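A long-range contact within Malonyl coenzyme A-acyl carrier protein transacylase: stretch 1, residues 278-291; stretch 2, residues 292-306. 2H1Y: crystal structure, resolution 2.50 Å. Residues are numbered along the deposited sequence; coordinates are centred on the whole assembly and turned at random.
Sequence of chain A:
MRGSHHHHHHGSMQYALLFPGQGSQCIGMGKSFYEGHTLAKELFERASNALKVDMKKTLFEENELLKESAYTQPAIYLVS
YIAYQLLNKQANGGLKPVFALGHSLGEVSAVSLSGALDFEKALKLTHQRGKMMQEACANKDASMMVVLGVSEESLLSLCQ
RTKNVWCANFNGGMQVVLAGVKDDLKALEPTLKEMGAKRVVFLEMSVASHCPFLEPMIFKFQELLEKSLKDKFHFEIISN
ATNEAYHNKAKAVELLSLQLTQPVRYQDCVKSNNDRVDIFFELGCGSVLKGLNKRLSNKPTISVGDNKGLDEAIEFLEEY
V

Stretch 1 278-291: DIFFELGCGSVLKG
Stretch 2 292-306: LNKRLSNKPTISVGD

How are the two strands held together? Strand 279-283 and strand 301-304 run parallel, their axes 4.7 Å apart at closest and inclined by 19°, with Phe280 beside Thr301, Phe281 beside Ile302, Glu282 beside Ser303 and Leu283 beside Val304. In the strand ladder, the stretch 1 bonds all come from the even-numbered residues Phe280, Glu282 and Gly284. Phe280 N donates to Pro300 O (2.8 Å) and Phe280 O accepts from Ile302 N (3.1 Å); Glu282 N donates to Ile302 O (3.0 Å) and Glu282 O accepts from Val304 N (2.8 Å, nearly straight at 169°). Gly284 N closes the ladder on Val304 O at 3.0 Å. Phe280 O also receives a CA-H contact from Thr301 CA at 3.2 Å.

What lies just past the last rung? Gly284 follows at phi/psi 123/-168, its O 3.0 Å from Val304 O, two acceptors that do not bond; Gly305 N, 3.4 Å from Gly284 O, is poorly angled. Gly305 (-123/-6) packs its CA 3.1 Å from Gly284 O, where a CB would clash with that oxygen.

What satisfies the polar groups on the sheet face bearing Phe280, Thr301, Glu282 and Ser303? Glu282, extended (chi1 and chi2 both t), reaches the start of the helix: its OE1 accepts from Leu289 N (2.9 Å) and its OE2 from Lys290 N (2.8 Å), so both carboxylate oxygens serve amides of the first turn. Ser287, the N-cap residue, makes no capping bond with its side chain; its OG instead shares a weak hydrogen bond with Ser303 OG at 3.4 Å. Asn293 (chi1 m) donates from ND2 to Thr301 OG1 (3.3 Å), and the same ND2 lies over one face of the Phe280 ring, 4.1 Å from Phe280 CD1. Lys290, t at all four chi angles, crosses beside the strand at a steep angle, with Lys290 CE 3.0 Å from Thr301 O, a close contact and not a hydrogen bond.

How does the helix cross the boundary between stretches? It runs through the Gly291-Leu292 peptide, Leu292 N donating to Val288 O (3.0 Å) and Asn293 N to Leu289 O (3.1 Å). Lys294 N bonds to Gly291 O at 3.0 Å and only weakly to Lys290 O at 3.4 Å. Asn293 O then accepts from both Leu296 N and Ser297 N, each at 2.8 Å, and Ser297 OG takes Lys299 N at 3.0 Å.

What packs on the face bearing Phe281, Ile302, Leu283 and Val304? Ile302 (chi1 m) places CD1 3.4 Å from Phe281 CE2, at that ring's edge, and 3.4 Å from CD1 of Ile279, a residue that points sideways but whose end comes nearer to stretch 2, while Leu283 CD2 meets Val304 CB at 4.0 Å.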

# COMPACT_ATOMS: atom_id res chain seq x y z
N ASP A 278 -9.06 18.05 -5.73
CA ASP A 278 -8.20 19.20 -5.41
C ASP A 278 -7.08 18.86 -4.43
O ASP A 278 -6.11 19.63 -4.28
CB ASP A 278 -9.04 20.33 -4.86
CG ASP A 278 -10.19 20.67 -5.77
OD1 ASP A 278 -9.90 21.21 -6.86
OD2 ASP A 278 -11.36 20.37 -5.42
N ILE A 279 -7.20 17.71 -3.77
CA ILE A 279 -6.32 17.39 -2.66
C ILE A 279 -6.37 15.91 -2.30
O ILE A 279 -7.37 15.24 -2.59
CB ILE A 279 -6.68 18.26 -1.41
CG1 ILE A 279 -5.58 18.20 -0.36
CG2 ILE A 279 -8.09 17.91 -0.86
CD1 ILE A 279 -5.55 19.43 0.54
N PHE A 280 -5.31 15.42 -1.69
CA PHE A 280 -5.18 14.02 -1.34
C PHE A 280 -4.97 13.90 0.15
O PHE A 280 -4.29 14.74 0.74
CB PHE A 280 -3.96 13.41 -2.05
CG PHE A 280 -4.14 13.20 -3.53
CD1 PHE A 280 -3.73 14.18 -4.44
CD2 PHE A 280 -4.70 12.02 -4.02
CE1 PHE A 280 -3.90 13.98 -5.83
CE2 PHE A 280 -4.87 11.81 -5.40
CZ PHE A 280 -4.46 12.80 -6.31
N PHE A 281 -5.54 12.86 0.77
CA PHE A 281 -5.20 12.53 2.16
C PHE A 281 -4.45 11.20 2.22
O PHE A 281 -5.00 10.16 1.87
CB PHE A 281 -6.43 12.49 3.10
CG PHE A 281 -7.23 13.75 3.14
CD1 PHE A 281 -8.61 13.70 3.15
CD2 PHE A 281 -6.62 15.00 3.19
CE1 PHE A 281 -9.38 14.85 3.20
CE2 PHE A 281 -7.38 16.17 3.24
CZ PHE A 281 -8.76 16.09 3.25
N GLU A 282 -3.19 11.22 2.65
CA GLU A 282 -2.50 9.96 2.86
C GLU A 282 -2.89 9.45 4.24
O GLU A 282 -2.45 10.03 5.24
CB GLU A 282 -0.97 10.11 2.74
CG GLU A 282 -0.25 8.76 2.66
CD GLU A 282 1.20 8.85 2.23
OE1 GLU A 282 1.82 7.78 2.06
OE2 GLU A 282 1.74 9.96 2.06
N LEU A 283 -3.71 8.39 4.29
CA LEU A 283 -4.16 7.82 5.56
C LEU A 283 -3.26 6.71 6.05
O LEU A 283 -3.12 5.68 5.40
CB LEU A 283 -5.59 7.30 5.49
CG LEU A 283 -6.62 8.31 5.03
CD1 LEU A 283 -7.96 7.63 5.01
CD2 LEU A 283 -6.62 9.51 5.94
N GLY A 284 -2.65 6.93 7.21
CA GLY A 284 -1.74 5.95 7.77
C GLY A 284 -0.37 6.53 8.02
O GLY A 284 -0.18 7.75 7.95
N CYS A 285 0.59 5.66 8.30
CA CYS A 285 1.92 6.13 8.64
C CYS A 285 2.78 6.54 7.43
O CYS A 285 2.62 6.00 6.34
CB CYS A 285 2.64 5.07 9.45
SG CYS A 285 4.39 5.42 9.62
N GLY A 286 3.70 7.47 7.68
CA GLY A 286 4.74 7.87 6.74
C GLY A 286 4.28 8.97 5.80
O GLY A 286 3.18 9.50 5.95
N SER A 287 5.11 9.26 4.80
CA SER A 287 4.75 10.19 3.73
C SER A 287 5.24 9.72 2.36
O SER A 287 5.45 10.55 1.46
CB SER A 287 5.33 11.56 4.02
OG SER A 287 4.84 12.01 5.26
N VAL A 288 5.41 8.40 2.22
CA VAL A 288 5.81 7.76 0.95
C VAL A 288 4.96 8.19 -0.26
O VAL A 288 5.49 8.52 -1.32
CB VAL A 288 5.79 6.22 1.08
CG1 VAL A 288 6.25 5.56 -0.23
CG2 VAL A 288 6.62 5.75 2.34
N LEU A 289 3.64 8.20 -0.10
CA LEU A 289 2.79 8.58 -1.23
C LEU A 289 2.73 10.12 -1.40
O LEU A 289 2.63 10.62 -2.53
CB LEU A 289 1.41 7.94 -1.13
CG LEU A 289 1.12 6.58 -1.79
CD1 LEU A 289 2.25 5.56 -1.75
CD2 LEU A 289 -0.18 5.97 -1.28
N LYS A 290 2.83 10.86 -0.30
CA LYS A 290 3.11 12.30 -0.41
C LYS A 290 4.33 12.58 -1.29
O LYS A 290 4.29 13.48 -2.14
CB LYS A 290 3.37 12.92 0.96
CG LYS A 290 3.14 14.40 0.99
CD LYS A 290 3.54 15.02 2.31
CE LYS A 290 3.10 16.47 2.34
NZ LYS A 290 3.55 17.15 3.58
N GLY A 291 5.40 11.80 -1.07
CA GLY A 291 6.66 11.90 -1.81
C GLY A 291 6.46 11.61 -3.28
O GLY A 291 6.78 12.45 -4.12
N LEU A 292 5.89 10.44 -3.60
CA LEU A 292 5.69 10.05 -4.98
C LEU A 292 4.84 11.05 -5.77
O LEU A 292 5.07 11.23 -6.96
CB LEU A 292 5.11 8.65 -5.09
CG LEU A 292 5.94 7.48 -4.54
CD1 LEU A 292 5.18 6.15 -4.71
CD2 LEU A 292 7.36 7.37 -5.17
N ASN A 293 3.89 11.70 -5.12
CA ASN A 293 3.06 12.71 -5.77
C ASN A 293 3.77 14.02 -6.09
O ASN A 293 3.36 14.74 -6.99
CB ASN A 293 1.80 13.03 -4.96
CG ASN A 293 0.84 11.85 -4.88
OD1 ASN A 293 1.04 10.78 -5.48
ND2 ASN A 293 -0.22 12.04 -4.11
N LYS A 294 4.82 14.34 -5.34
CA LYS A 294 5.61 15.53 -5.65
C LYS A 294 5.94 15.50 -7.13
O LYS A 294 5.73 16.49 -7.82
CB LYS A 294 6.92 15.57 -4.84
CG LYS A 294 6.77 15.91 -3.35
CD LYS A 294 5.88 17.14 -3.13
CE LYS A 294 5.67 17.39 -1.65
NZ LYS A 294 5.13 18.76 -1.43
N ARG A 295 6.39 14.33 -7.60
CA ARG A 295 6.80 14.15 -8.99
C ARG A 295 5.62 13.90 -9.94
O ARG A 295 5.80 13.84 -11.15
CB ARG A 295 7.80 12.99 -9.14
CG ARG A 295 8.85 12.81 -8.03
CD ARG A 295 10.11 13.67 -8.23
NE ARG A 295 10.03 14.83 -7.35
CZ ARG A 295 9.72 16.06 -7.76
NH1 ARG A 295 9.51 16.29 -9.05
NH2 ARG A 295 9.63 17.05 -6.88
N LEU A 296 4.41 13.77 -9.40
CA LEU A 296 3.26 13.32 -10.18
C LEU A 296 2.08 14.28 -10.27
O LEU A 296 1.22 14.12 -11.12
CB LEU A 296 2.76 12.00 -9.59
CG LEU A 296 3.61 10.79 -9.87
CD1 LEU A 296 3.19 9.67 -8.93
CD2 LEU A 296 3.51 10.39 -11.35
N SER A 297 2.03 15.26 -9.38
CA SER A 297 0.87 16.14 -9.29
C SER A 297 1.23 17.41 -8.56
O SER A 297 2.16 17.42 -7.77
CB SER A 297 -0.24 15.42 -8.53
OG SER A 297 -1.26 16.31 -8.12
N ASN A 298 0.46 18.46 -8.79
CA ASN A 298 0.68 19.73 -8.08
C ASN A 298 -0.30 19.96 -6.96
O ASN A 298 -0.25 21.00 -6.30
CB ASN A 298 0.65 20.89 -9.06
CG ASN A 298 1.67 20.72 -10.14
OD1 ASN A 298 2.87 20.58 -9.83
ND2 ASN A 298 1.23 20.66 -11.40
N LYS A 299 -1.18 18.98 -6.75
CA LYS A 299 -2.20 19.02 -5.72
C LYS A 299 -1.60 18.59 -4.41
O LYS A 299 -0.72 17.73 -4.38
CB LYS A 299 -3.34 18.08 -6.09
CG LYS A 299 -3.77 18.19 -7.55
CD LYS A 299 -4.50 19.47 -7.81
CE LYS A 299 -5.05 19.52 -9.24
NZ LYS A 299 -6.22 18.62 -9.37
N PRO A 300 -2.05 19.18 -3.30
CA PRO A 300 -1.45 18.83 -2.01
C PRO A 300 -1.86 17.45 -1.50
O PRO A 300 -2.88 16.87 -1.95
CB PRO A 300 -1.95 19.93 -1.06
CG PRO A 300 -2.62 20.97 -1.94
CD PRO A 300 -3.10 20.21 -3.14
N THR A 301 -1.03 16.93 -0.60
CA THR A 301 -1.29 15.71 0.13
C THR A 301 -1.01 16.03 1.59
O THR A 301 0.14 16.27 1.97
CB THR A 301 -0.37 14.54 -0.33
OG1 THR A 301 -0.59 14.22 -1.71
CG2 THR A 301 -0.64 13.29 0.50
N ILE A 302 -2.05 16.06 2.40
CA ILE A 302 -1.87 16.11 3.85
C ILE A 302 -1.69 14.68 4.30
O ILE A 302 -2.50 13.81 3.97
CB ILE A 302 -3.12 16.69 4.55
CG1 ILE A 302 -3.37 18.11 4.06
CG2 ILE A 302 -2.96 16.64 6.08
CD1 ILE A 302 -4.75 18.31 3.61
N SER A 303 -0.61 14.41 5.04
CA SER A 303 -0.40 13.07 5.55
C SER A 303 -1.00 12.97 6.93
O SER A 303 -0.80 13.82 7.78
CB SER A 303 1.09 12.64 5.52
OG SER A 303 1.96 13.72 5.80
N VAL A 304 -1.80 11.94 7.14
CA VAL A 304 -2.52 11.74 8.39
C VAL A 304 -1.97 10.48 9.05
O VAL A 304 -2.53 9.39 8.90
CB VAL A 304 -4.04 11.60 8.15
CG1 VAL A 304 -4.81 11.60 9.47
CG2 VAL A 304 -4.54 12.72 7.21
N GLY A 305 -0.85 10.62 9.74
CA GLY A 305 -0.28 9.51 10.49
C GLY A 305 -0.12 9.84 11.96
O GLY A 305 0.21 8.96 12.76
N ASP A 306 -0.39 11.10 12.29
CA ASP A 306 -0.01 11.76 13.54
C ASP A 306 -1.26 12.38 14.07
O ASP A 306 -2.20 12.60 13.31
CB ASP A 306 0.89 12.96 13.22
CG ASP A 306 2.35 12.61 13.15
OD1 ASP A 306 2.81 11.77 13.95
OD2 ASP A 306 3.05 13.21 12.32